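Local coordinates for VgrG protein (Vibrio cholerae, PDB 4DTH) that carries an actin cross-linking toxin domain that binds ATP and magnesium and probably joins G-actin monomers covalently, at residues L112-A115 with T116-T119; T120-D123 with Q124-Q128; P261-G265 with L266-K270; N273-E276 with I277-R280. All coordinates share one frame; numbering follows the deposited sequence.

Contact 1 of 4, residues L112-A115 with T116-T119; sequences LWLA and THFT. With SO4 (sulfate ion), chain H.
Trp-113 and His-117, one turn apart near the middle of helix 101-124, together hold a sulfate ion, probably from the crystallisation liquor, on one flank of the helix. The indole donates from NE1 to sulfate O4 at 2.9 Å, and the imidazole from ND1 to sulfate O2, also at 2.9 Å; Glu-136 N supplies a further hydrogen bond. The indole bond is nearly straight, and each ring meets the anion at its edge. Both side chains leave the backbone with CG anti to N (chi1 164° for Trp-113, 177° for His-117), which swings the two rings out alongside each other, the six-membered ring of the indole 5.3 Å from the imidazole between centroids and the planes 32° apart. His-117 CB lies over one face of the indole, offset toward its rim.

The threonine hydroxyls turn inward to the backbone. Thr-116 OG1 donates to Trp-113 O at 2.8 Å, an oxygen that also takes the helical bond from His-117 N (2.9 Å). Thr-119 OG1 and N reach Ala-115 O from opposite faces of its carbonyl plane. On the inner flank, Leu-114 CD2 touches Phe-118 CE2 at 3.6 Å, while CD1 of the same leucine stands over one face of the phenyl ring.

Leu-114 and Phe-118 pack against strand 56-68 through Leu-60; Trp-113, Leu-114 and His-117 cover Ile-142 of strand 140-144.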
loop_
_atom_site.group_PDB
_atom_site.type_symbol
_atom_site.label_atom_id
_atom_site.label_comp_id
_atom_site.label_asym_id
_atom_site.label_seq_id
_atom_site.Cartn_x
_atom_site.Cartn_y
_atom_site.Cartn_z
ATOM N N LEU A 112 -5.786 -5.618 18.218
ATOM C CA LEU A 112 -5.889 -6.832 19.037
ATOM C C LEU A 112 -7.200 -6.847 19.806
ATOM O O LEU A 112 -7.846 -7.896 19.872
ATOM C CB LEU A 112 -4.692 -7.005 19.976
ATOM C CG LEU A 112 -3.362 -7.339 19.293
ATOM C CD1 LEU A 112 -2.199 -7.053 20.223
ATOM C CD2 LEU A 112 -3.335 -8.789 18.781
ATOM N N TRP A 113 -7.635 -5.677 20.308
ATOM C CA TRP A 113 -8.919 -5.559 21.005
ATOM C C TRP A 113 -10.050 -5.918 20.030
ATOM O O TRP A 113 -10.951 -6.676 20.395
ATOM C CB TRP A 113 -9.155 -4.142 21.583
ATOM C CG TRP A 113 -10.607 -3.933 21.940
ATOM C CD1 TRP A 113 -11.272 -4.491 22.993
ATOM C CD2 TRP A 113 -11.607 -3.301 21.125
ATOM N NE1 TRP A 113 -12.618 -4.214 22.905
ATOM C CE2 TRP A 113 -12.853 -3.494 21.765
ATOM C CE3 TRP A 113 -11.571 -2.588 19.914
ATOM C CZ2 TRP A 113 -14.045 -2.984 21.247
ATOM C CZ3 TRP A 113 -12.755 -2.079 19.404
ATOM C CH2 TRP A 113 -13.970 -2.256 20.083
ATOM N N LEU A 114 -10.030 -5.333 18.814
ATOM C CA LEU A 114 -11.086 -5.605 17.835
ATOM C C LEU A 114 -11.168 -7.086 17.469
ATOM O O LEU A 114 -12.274 -7.615 17.358
ATOM C CB LEU A 114 -10.993 -4.707 16.586
ATOM C CG LEU A 114 -12.152 -4.884 15.589
ATOM C CD1 LEU A 114 -13.485 -4.457 16.190
ATOM C CD2 LEU A 114 -11.887 -4.139 14.303
ATOM N N ALA A 115 -10.009 -7.769 17.357
ATOM C CA ALA A 115 -9.989 -9.210 17.076
ATOM C C ALA A 115 -10.705 -9.978 18.195
ATOM O O ALA A 115 -11.491 -10.876 17.899
ATOM C CB ALA A 115 -8.560 -9.698 16.923
ATOM N N THR A 116 -10.485 -9.596 19.472
ATOM C CA THR A 116 -11.196 -10.253 20.575
ATOM C C THR A 116 -12.694 -9.943 20.522
ATOM O O THR A 116 -13.507 -10.825 20.792
ATOM C CB THR A 116 -10.579 -9.942 21.949
ATOM O OG1 THR A 116 -10.924 -8.615 22.365
ATOM C CG2 THR A 116 -9.082 -10.167 21.979
ATOM N N HIS A 117 -13.051 -8.701 20.151
ATOM C CA HIS A 117 -14.449 -8.279 20.008
ATOM C C HIS A 117 -15.138 -9.091 18.886
ATOM O O HIS A 117 -16.280 -9.539 19.060
ATOM C CB HIS A 117 -14.511 -6.759 19.749
ATOM C CG HIS A 117 -15.895 -6.249 19.525
ATOM N ND1 HIS A 117 -16.735 -5.949 20.582
ATOM C CD2 HIS A 117 -16.544 -6.000 18.363
ATOM C CE1 HIS A 117 -17.870 -5.544 20.032
ATOM N NE2 HIS A 117 -17.800 -5.554 18.701
ATOM N N PHE A 118 -14.428 -9.307 17.756
ATOM C CA PHE A 118 -14.923 -10.115 16.632
ATOM C C PHE A 118 -15.128 -11.572 17.063
ATOM O O PHE A 118 -16.096 -12.200 16.629
ATOM C CB PHE A 118 -13.947 -10.051 15.447
ATOM C CG PHE A 118 -14.123 -8.920 14.452
ATOM C CD1 PHE A 118 -15.379 -8.620 13.926
ATOM C CD2 PHE A 118 -13.018 -8.252 13.936
ATOM C CE1 PHE A 118 -15.529 -7.628 12.949
ATOM C CE2 PHE A 118 -13.173 -7.257 12.961
ATOM C CZ PHE A 118 -14.428 -6.942 12.489
ATOM N N THR A 119 -14.206 -12.109 17.900
ATOM C CA THR A 119 -14.285 -13.485 18.439
ATOM C C THR A 119 -15.624 -13.671 19.181
ATOM O O THR A 119 -16.304 -14.672 18.960
ATOM C CB THR A 119 -13.046 -13.812 19.300
ATOM O OG1 THR A 119 -11.865 -13.644 18.511
ATOM C CG2 THR A 119 -13.087 -15.234 19.883
HETATM S S SO4 H . -15.856 -5.298 24.326
HETATM O O1 SO4 H . -16.562 -6.091 25.328
HETATM O O2 SO4 H . -15.450 -6.161 23.194
HETATM O O3 SO4 H . -16.752 -4.259 23.827
HETATM O O4 SO4 H . -14.651 -4.698 24.940
#

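Contact 2 of 4, residues T120-D123 with Q124-Q128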
loop_
_atom_site.group_PDB
_atom_site.type_symbol
_atom_site.label_atom_id
_atom_site.label_comp_id
_atom_site.label_asym_id
_atom_site.label_seq_id
_atom_site.Cartn_x
_atom_site.Cartn_y
_atom_site.Cartn_z
ATOM N N THR A 120 -16.022 -12.688 20.016
ATOM C CA THR A 120 -17.300 -12.738 20.731
ATOM C C THR A 120 -18.448 -12.563 19.734
ATOM O O THR A 120 -19.438 -13.279 19.831
ATOM C CB THR A 120 -17.316 -11.674 21.853
ATOM O OG1 THR A 120 -16.268 -11.987 22.766
ATOM C CG2 THR A 120 -18.641 -11.620 22.610
ATOM N N HIS A 121 -18.293 -11.636 18.759
ATOM C CA HIS A 121 -19.327 -11.344 17.760
ATOM C C HIS A 121 -19.752 -12.565 16.953
ATOM O O HIS A 121 -20.938 -12.799 16.807
ATOM C CB HIS A 121 -18.891 -10.199 16.827
ATOM C CG HIS A 121 -19.982 -9.742 15.903
ATOM N ND1 HIS A 121 -20.915 -8.802 16.300
ATOM C CD2 HIS A 121 -20.258 -10.120 14.628
ATOM C CE1 HIS A 121 -21.709 -8.616 15.258
ATOM N NE2 HIS A 121 -21.360 -9.391 14.231
ATOM N N ILE A 122 -18.810 -13.361 16.462
ATOM C CA ILE A 122 -19.156 -14.570 15.690
ATOM C C ILE A 122 -19.729 -15.701 16.573
ATOM O O ILE A 122 -20.343 -16.647 16.067
ATOM C CB ILE A 122 -17.987 -15.054 14.807
ATOM C CG1 ILE A 122 -16.752 -15.442 15.672
ATOM C CG2 ILE A 122 -17.663 -14.028 13.706
ATOM C CD1 ILE A 122 -15.684 -16.361 14.967
ATOM N N ASP A 123 -19.524 -15.593 17.891
ATOM C CA ASP A 123 -20.045 -16.584 18.821
ATOM C C ASP A 123 -21.500 -16.313 19.148
ATOM O O ASP A 123 -22.282 -17.249 19.232
ATOM C CB ASP A 123 -19.200 -16.632 20.099
ATOM C CG ASP A 123 -19.508 -17.831 20.970
ATOM O OD1 ASP A 123 -19.417 -18.979 20.462
ATOM O OD2 ASP A 123 -19.853 -17.630 22.142
ATOM N N GLN A 124 -21.875 -15.039 19.323
ATOM C CA GLN A 124 -23.245 -14.735 19.723
ATOM C C GLN A 124 -24.087 -13.925 18.759
ATOM O O GLN A 124 -25.297 -13.795 18.966
ATOM C CB GLN A 124 -23.230 -14.074 21.086
ATOM C CG GLN A 124 -22.537 -12.739 21.106
ATOM C CD GLN A 124 -22.246 -12.320 22.510
ATOM O OE1 GLN A 124 -21.845 -13.129 23.361
ATOM N NE2 GLN A 124 -22.414 -11.033 22.770
ATOM N N SER A 125 -23.447 -13.346 17.745
ATOM C CA SER A 125 -24.127 -12.529 16.760
ATOM C C SER A 125 -23.670 -12.916 15.359
ATOM O O SER A 125 -23.496 -12.050 14.515
ATOM C CB SER A 125 -23.876 -11.050 17.043
ATOM O OG SER A 125 -24.453 -10.701 18.291
ATOM N N ASN A 126 -23.457 -14.224 15.115
ATOM C CA ASN A 126 -22.995 -14.679 13.802
ATOM C C ASN A 126 -23.968 -14.266 12.694
ATOM O O ASN A 126 -25.185 -14.334 12.892
ATOM C CB ASN A 126 -22.741 -16.187 13.792
ATOM C CG ASN A 126 -21.671 -16.581 12.794
ATOM O OD1 ASN A 126 -20.709 -15.844 12.551
ATOM N ND2 ASN A 126 -21.801 -17.769 12.227
ATOM N N HIS A 127 -23.422 -13.782 11.557
ATOM C CA HIS A 127 -24.200 -13.304 10.394
ATOM C C HIS A 127 -24.988 -12.019 10.670
ATOM O O HIS A 127 -26.031 -11.786 10.064
ATOM C CB HIS A 127 -25.075 -14.412 9.783
ATOM C CG HIS A 127 -24.290 -15.512 9.140
ATOM N ND1 HIS A 127 -23.951 -15.463 7.800
ATOM C CD2 HIS A 127 -23.848 -16.679 9.661
ATOM C CE1 HIS A 127 -23.297 -16.586 7.552
ATOM N NE2 HIS A 127 -23.218 -17.356 8.637
ATOM N N GLN A 128 -24.454 -11.182 11.570
ATOM C CA GLN A 128 -25.056 -9.891 11.890
ATOM C C GLN A 128 -24.029 -8.786 11.687
ATOM O O GLN A 128 -22.817 -9.037 11.827
ATOM C CB GLN A 128 -25.529 -9.850 13.345
ATOM C CG GLN A 128 -26.772 -10.661 13.602
ATOM C CD GLN A 128 -26.924 -10.785 15.076
ATOM O OE1 GLN A 128 -26.949 -9.832 15.831
ATOM N NE2 GLN A 128 -26.894 -11.971 15.539
#
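His-121 and Ser-125 form the close-packed side of this helix end. Ser-125 CB sits over one face of the imidazole, 3.9 Å from the ring centroid, a CH-pi contact displaced toward the rim. The ring edge is occupied as well: NE2 donates to Gln-128 O at 2.8 Å, with the acceptor almost in the ring plane but the nitrogen standing well above the plane of the carbonyl it meets. With CG anti to the backbone N (chi1 -173°), the imidazole projects from the flank of the last turn, where the chain leaving the helix runs past it. Ser-125 N closes that turn on His-121 O at 2.7 Å.

Ser-125 is the first residue to leave helical geometry, and from it to Gln-128 the chain makes a type II beta turn whose own Gln-128 N to Ser-125 O bond is weak. His-127 and Gln-128 then pair with Ile-151 of strand 150-153 as a G1 beta bulge. Asn-126 packs its CB against Ile-122 O at 3.3 Å; its amide is taken up by Ala-153 N and Ala-159 O.

On the solvent side the contact is looser. Thr-120 and Gln-124 lie side by side, pointing the same way, with Thr-120 CG2 3.6 Å from Gln-124 OE1. Beneath this methyl-to-amide touch, Gln-124 N completes an ordinary helical bond to Thr-120 O.

Contact 3 of 4, residues P261-G265 with L266-K270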
loop_
_atom_site.group_PDB
_atom_site.type_symbol
_atom_site.label_atom_id
_atom_site.label_comp_id
_atom_site.label_asym_id
_atom_site.label_seq_id
_atom_site.Cartn_x
_atom_site.Cartn_y
_atom_site.Cartn_z
ATOM N N PRO A 261 2.981 -14.195 -21.846
ATOM C CA PRO A 261 2.470 -13.611 -20.590
ATOM C C PRO A 261 2.278 -14.638 -19.466
ATOM O O PRO A 261 1.790 -15.761 -19.698
ATOM C CB PRO A 261 1.136 -12.998 -21.016
ATOM C CG PRO A 261 1.320 -12.681 -22.452
ATOM C CD PRO A 261 2.119 -13.826 -22.993
ATOM N N ASN A 262 2.753 -14.290 -18.265
ATOM C CA ASN A 262 2.584 -15.137 -17.097
ATOM C C ASN A 262 2.177 -14.328 -15.878
ATOM O O ASN A 262 2.419 -14.742 -14.753
ATOM C CB ASN A 262 3.766 -16.084 -16.863
ATOM C CG ASN A 262 5.095 -15.407 -16.662
ATOM O OD1 ASN A 262 5.581 -15.274 -15.535
ATOM N ND2 ASN A 262 5.742 -15.032 -17.761
ATOM N N ALA A 263 1.530 -13.166 -16.122
ATOM C CA ALA A 263 0.957 -12.282 -15.110
ATOM C C ALA A 263 -0.137 -11.478 -15.783
ATOM O O ALA A 263 -0.095 -11.281 -17.004
ATOM C CB ALA A 263 2.013 -11.351 -14.516
ATOM N N ASN A 264 -1.116 -11.008 -15.001
ATOM C CA ASN A 264 -2.220 -10.247 -15.574
ATOM C C ASN A 264 -1.939 -8.743 -15.751
ATOM O O ASN A 264 -2.754 -8.020 -16.326
ATOM C CB ASN A 264 -3.535 -10.541 -14.850
ATOM C CG ASN A 264 -3.933 -12.013 -14.878
ATOM O OD1 ASN A 264 -4.518 -12.535 -13.926
ATOM N ND2 ASN A 264 -3.614 -12.730 -15.953
ATOM N N GLY A 265 -0.770 -8.304 -15.309
ATOM C CA GLY A 265 -0.367 -6.912 -15.431
ATOM C C GLY A 265 0.525 -6.477 -14.299
ATOM O O GLY A 265 0.951 -7.306 -13.492
ATOM N N LEU A 266 0.799 -5.163 -14.237
ATOM C CA LEU A 266 1.638 -4.560 -13.187
ATOM C C LEU A 266 1.049 -4.750 -11.778
ATOM O O LEU A 266 1.816 -4.821 -10.810
ATOM C CB LEU A 266 1.878 -3.061 -13.449
ATOM C CG LEU A 266 2.740 -2.692 -14.670
ATOM C CD1 LEU A 266 2.668 -1.185 -14.951
ATOM C CD2 LEU A 266 4.189 -3.142 -14.483
ATOM N N THR A 267 -0.296 -4.862 -11.668
ATOM C CA THR A 267 -0.986 -5.022 -10.374
ATOM C C THR A 267 -1.125 -6.474 -9.924
ATOM O O THR A 267 -1.648 -6.729 -8.835
ATOM C CB THR A 267 -2.348 -4.318 -10.386
ATOM O OG1 THR A 267 -3.175 -4.952 -11.359
ATOM C CG2 THR A 267 -2.234 -2.839 -10.682
ATOM N N ASP A 268 -0.676 -7.424 -10.744
ATOM C CA ASP A 268 -0.758 -8.833 -10.388
ATOM C C ASP A 268 0.010 -9.057 -9.073
ATOM O O ASP A 268 1.145 -8.580 -8.974
ATOM C CB ASP A 268 -0.171 -9.695 -11.524
ATOM C CG ASP A 268 -0.414 -11.179 -11.365
ATOM O OD1 ASP A 268 -0.052 -11.730 -10.303
ATOM O OD2 ASP A 268 -0.863 -11.812 -12.338
ATOM N N PRO A 269 -0.591 -9.722 -8.046
ATOM C CA PRO A 269 0.131 -9.924 -6.771
ATOM C C PRO A 269 1.550 -10.470 -6.907
ATOM O O PRO A 269 2.412 -10.053 -6.138
ATOM C CB PRO A 269 -0.762 -10.898 -5.996
ATOM C CG PRO A 269 -2.114 -10.712 -6.562
ATOM C CD PRO A 269 -1.955 -10.297 -7.989
ATOM N N LYS A 270 1.811 -11.379 -7.877
ATOM C CA LYS A 270 3.171 -11.891 -8.025
ATOM C C LYS A 270 4.150 -10.843 -8.553
ATOM O O LYS A 270 5.331 -10.888 -8.206
ATOM C CB LYS A 270 3.242 -13.229 -8.773
ATOM C CG LYS A 270 2.888 -13.207 -10.232
ATOM C CD LYS A 270 2.884 -14.644 -10.733
ATOM C CE LYS A 270 2.013 -14.812 -11.931
ATOM N NZ LYS A 270 2.113 -16.188 -12.484
HETATM O O HOH W 1 4.674 -17.040 -12.733
HETATM O O HOH W 2 -1.711 -14.331 -13.186
#
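Asp-268, the N-cap residue of helix 269-275, ties the loop before the helix to its first turn through both carboxylate oxygens. OD2 accepts from Asn-264 N at 2.8 Å on its anti lone pair, in a bond close to straight (168°). OD1 accepts from Lys-270 N at 3.1 Å, met on the anti side and a little out of the carboxylate plane; this is the capping bond. CG stands anti to the backbone N (chi1 -170°), which directs the carboxylate back across the loop. Bonded at both ends, the group is fixed in its rotation.

Among backbone bonds, Asp-268 N to Gly-265 O, at 3.2 Å, closes a type I beta turn from Gly-265 to Asp-268. Gly-265 has a phi of 149°, where a side chain would be jammed against the preceding carbonyl.

The solvent-side polar contacts are less secure. The extended Lys-270 brings NZ to Asn-262 O in a weak and doubtful bond, and NZ also donates to a water at 2.7 Å. A second water donates to Asp-268 OD2 at 2.8 Å and only weakly to Asn-264 OD1.

Van der Waals contact is slight: the Ala-263 methyl, CB, lies 3.6 Å from Asp-268 OD2. Asn-262, Ala-263 and Lys-270 all lean on Phe-245 at the end of helix 221-245, and Leu-266 touches Ile-249 in the loop beyond.

Contact 4 of 4, residues N273-E276 with I277-R280; sequences NAWE and ILPR. With ATP (adenosine-5'-triphosphate), chain B.
Trp-275 meets Leu-278 and Pro-279 where helix 269-275 turns into the short strand 277-279, which leads directly to Arg-280 in the ATP pocket. The helix breaks at Glu-276, whose positive phi (73°) turns the chain sharply away from the helix axis, and a weak bond from Ile-277 N to Trp-275 O at 2.8 Å spans the corner.

Leu-278 CD1 lies over the five-membered ring of Trp-275, 3.8 Å from its centroid, in a CH-pi contact, and comes 3.5 Å from Trp-275 CD1. Pro-279 CD approaches from the same side of the ring, near the rim of the six-membered part, at 3.5 Å from CE3. Both side chains cross the buried indole at about a right angle. Trp-200 meets it edge-to-face, and Leu-241 of helix 221-245 packs on it too.

Strand 277-279 pairs antiparallel with strand 343-352, placing Arg-280 beside the triphosphate. The arginine chain bends at chi2 (-76°) and again at chi3, and NH1 is bonded to His-331 O. NH2 points at the alpha-phosphate, but its 2.3 Å separation from ATP O1A is too short to be trusted in detail. A gamma-phosphate oxygen, ATP O2G, lies over one face of the guanidinium near its rim, 3.3 Å from Arg-280 NH2.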
loop_
_atom_site.group_PDB
_atom_site.type_symbol
_atom_site.label_atom_id
_atom_site.label_comp_id
_atom_site.label_asym_id
_atom_site.label_seq_id
_atom_site.Cartn_x
_atom_site.Cartn_y
_atom_site.Cartn_z
ATOM N N ASN A 273 4.866 -8.592 -5.585
ATOM C CA ASN A 273 5.776 -9.327 -4.703
ATOM C C ASN A 273 7.219 -9.275 -5.189
ATOM O O ASN A 273 8.130 -9.171 -4.372
ATOM C CB ASN A 273 5.313 -10.772 -4.522
ATOM C CG ASN A 273 4.093 -10.895 -3.640
ATOM O OD1 ASN A 273 3.686 -9.947 -2.958
ATOM N ND2 ASN A 273 3.461 -12.058 -3.658
ATOM N N ALA A 274 7.420 -9.295 -6.521
ATOM C CA ALA A 274 8.749 -9.230 -7.126
ATOM C C ALA A 274 9.484 -7.916 -6.825
ATOM O O ALA A 274 10.710 -7.918 -6.793
ATOM C CB ALA A 274 8.668 -9.470 -8.619
ATOM N N TRP A 275 8.754 -6.802 -6.576
ATOM C CA TRP A 275 9.382 -5.533 -6.194
ATOM C C TRP A 275 9.981 -5.641 -4.777
ATOM O O TRP A 275 10.994 -4.995 -4.501
ATOM C CB TRP A 275 8.362 -4.380 -6.199
ATOM C CG TRP A 275 8.030 -3.866 -7.565
ATOM C CD1 TRP A 275 7.010 -4.277 -8.368
ATOM C CD2 TRP A 275 8.691 -2.801 -8.262
ATOM N NE1 TRP A 275 6.983 -3.526 -9.520
ATOM C CE2 TRP A 275 8.032 -2.645 -9.504
ATOM C CE3 TRP A 275 9.815 -1.998 -7.985
ATOM C CZ2 TRP A 275 8.452 -1.718 -10.466
ATOM C CZ3 TRP A 275 10.214 -1.059 -8.928
ATOM C CH2 TRP A 275 9.539 -0.925 -10.152
ATOM N N GLU A 276 9.319 -6.424 -3.877
ATOM C CA GLU A 276 9.637 -6.639 -2.441
ATOM C C GLU A 276 9.268 -5.386 -1.636
ATOM O O GLU A 276 8.438 -5.447 -0.729
ATOM C CB GLU A 276 11.099 -7.057 -2.205
ATOM C CG GLU A 276 11.447 -8.396 -2.843
ATOM C CD GLU A 276 12.867 -8.870 -2.605
ATOM O OE1 GLU A 276 13.369 -9.650 -3.445
ATOM O OE2 GLU A 276 13.484 -8.460 -1.595
ATOM N N ILE A 277 9.888 -4.257 -1.985
ATOM C CA ILE A 277 9.596 -2.931 -1.461
ATOM C C ILE A 277 8.956 -2.247 -2.674
ATOM O O ILE A 277 9.639 -1.873 -3.636
ATOM C CB ILE A 277 10.854 -2.205 -0.913
ATOM C CG1 ILE A 277 11.446 -2.998 0.278
ATOM C CG2 ILE A 277 10.500 -0.770 -0.498
ATOM C CD1 ILE A 277 12.844 -2.555 0.779
ATOM N N LEU A 278 7.632 -2.166 -2.648
ATOM C CA LEU A 278 6.847 -1.668 -3.771
ATOM C C LEU A 278 6.617 -0.153 -3.758
ATOM O O LEU A 278 5.936 0.343 -2.861
ATOM C CB LEU A 278 5.489 -2.412 -3.801
ATOM C CG LEU A 278 4.469 -2.002 -4.867
ATOM C CD1 LEU A 278 4.929 -2.405 -6.264
ATOM C CD2 LEU A 278 3.093 -2.607 -4.559
ATOM N N PRO A 279 7.117 0.597 -4.769
ATOM C CA PRO A 279 6.797 2.036 -4.835
ATOM C C PRO A 279 5.276 2.237 -4.921
ATOM O O PRO A 279 4.596 1.524 -5.673
ATOM C CB PRO A 279 7.490 2.486 -6.123
ATOM C CG PRO A 279 8.616 1.474 -6.314
ATOM C CD PRO A 279 7.953 0.184 -5.913
ATOM N N ARG A 280 4.738 3.137 -4.087
ATOM C CA ARG A 280 3.299 3.391 -4.031
ATOM C C ARG A 280 2.933 4.773 -4.534
ATOM O O ARG A 280 1.755 5.132 -4.508
ATOM C CB ARG A 280 2.760 3.198 -2.592
ATOM C CG ARG A 280 2.761 1.749 -2.110
ATOM C CD ARG A 280 1.649 0.878 -2.690
ATOM N NE ARG A 280 0.307 1.380 -2.380
ATOM C CZ ARG A 280 -0.491 1.970 -3.264
ATOM N NH1 ARG A 280 -0.093 2.142 -4.518
ATOM N NH2 ARG A 280 -1.693 2.387 -2.904
HETATM P PG ATP B . -3.167 -1.105 -3.440
HETATM O O1G ATP B . -1.821 -1.657 -3.093
HETATM O O2G ATP B . -3.068 -0.104 -4.556
HETATM O O3G ATP B . -4.133 -2.180 -3.851
HETATM P PB ATP B . -4.919 0.411 -1.729
HETATM O O1B ATP B . -5.282 1.358 -2.803
HETATM O O2B ATP B . -6.081 -0.526 -1.502
HETATM O O3B ATP B . -3.714 -0.372 -2.126
HETATM P PA ATP B . -3.855 2.472 -0.106
HETATM O O1A ATP B . -3.351 3.023 -1.381
HETATM O O2A ATP B . -4.820 3.498 0.493
HETATM O O3A ATP B . -4.593 1.206 -0.375
HETATM O "O5'" ATP B . -2.607 2.202 0.867
HETATM C "C5'" ATP B . -2.928 1.916 2.238
HETATM C "C4'" ATP B . -1.701 1.822 3.105
HETATM O "O4'" ATP B . -0.916 3.045 2.995
HETATM C "C3'" ATP B . -2.015 1.678 4.595
HETATM O "O3'" ATP B . -1.062 0.866 5.278
HETATM C "C2'" ATP B . -1.967 3.124 5.067
HETATM O "O2'" ATP B . -1.845 3.271 6.472
HETATM C "C1'" ATP B . -0.750 3.592 4.295
HETATM N N9 ATP B . -0.557 5.042 4.196
HETATM C C8 ATP B . -1.423 5.958 3.665
HETATM N N7 ATP B . -0.972 7.189 3.703
HETATM C C5 ATP B . 0.274 7.074 4.304
HETATM C C6 ATP B . 1.274 8.014 4.625
HETATM N N6 ATP B . 1.176 9.326 4.375
HETATM N N1 ATP B . 2.406 7.551 5.203
HETATM C C2 ATP B . 2.525 6.242 5.441
HETATM N N3 ATP B . 1.658 5.266 5.183
HETATM C C4 ATP B . 0.538 5.746 4.613
#

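The contacts fall into two pairs at separate places in the domain: contacts 1 and 2 follow one another along helix 101-124, and contacts 3 and 4 begin and end helix 269-275, with the centres of contacts 1 and 4 about 30 Å apart. Contact 4 is the buried one, carried by an indole against aliphatic groups and reaching bound ATP; contact 3, at the surface, depends on a carboxylate cap and waters. Contacts 1 and 2 are intermediate, each with a histidine whose ring nitrogen donates, to a sulfate in mid-helix and to a backbone carbonyl beyond the helix end. Helix termination also differs: a type II turn in contact 2, a single positive-phi residue in contact 4.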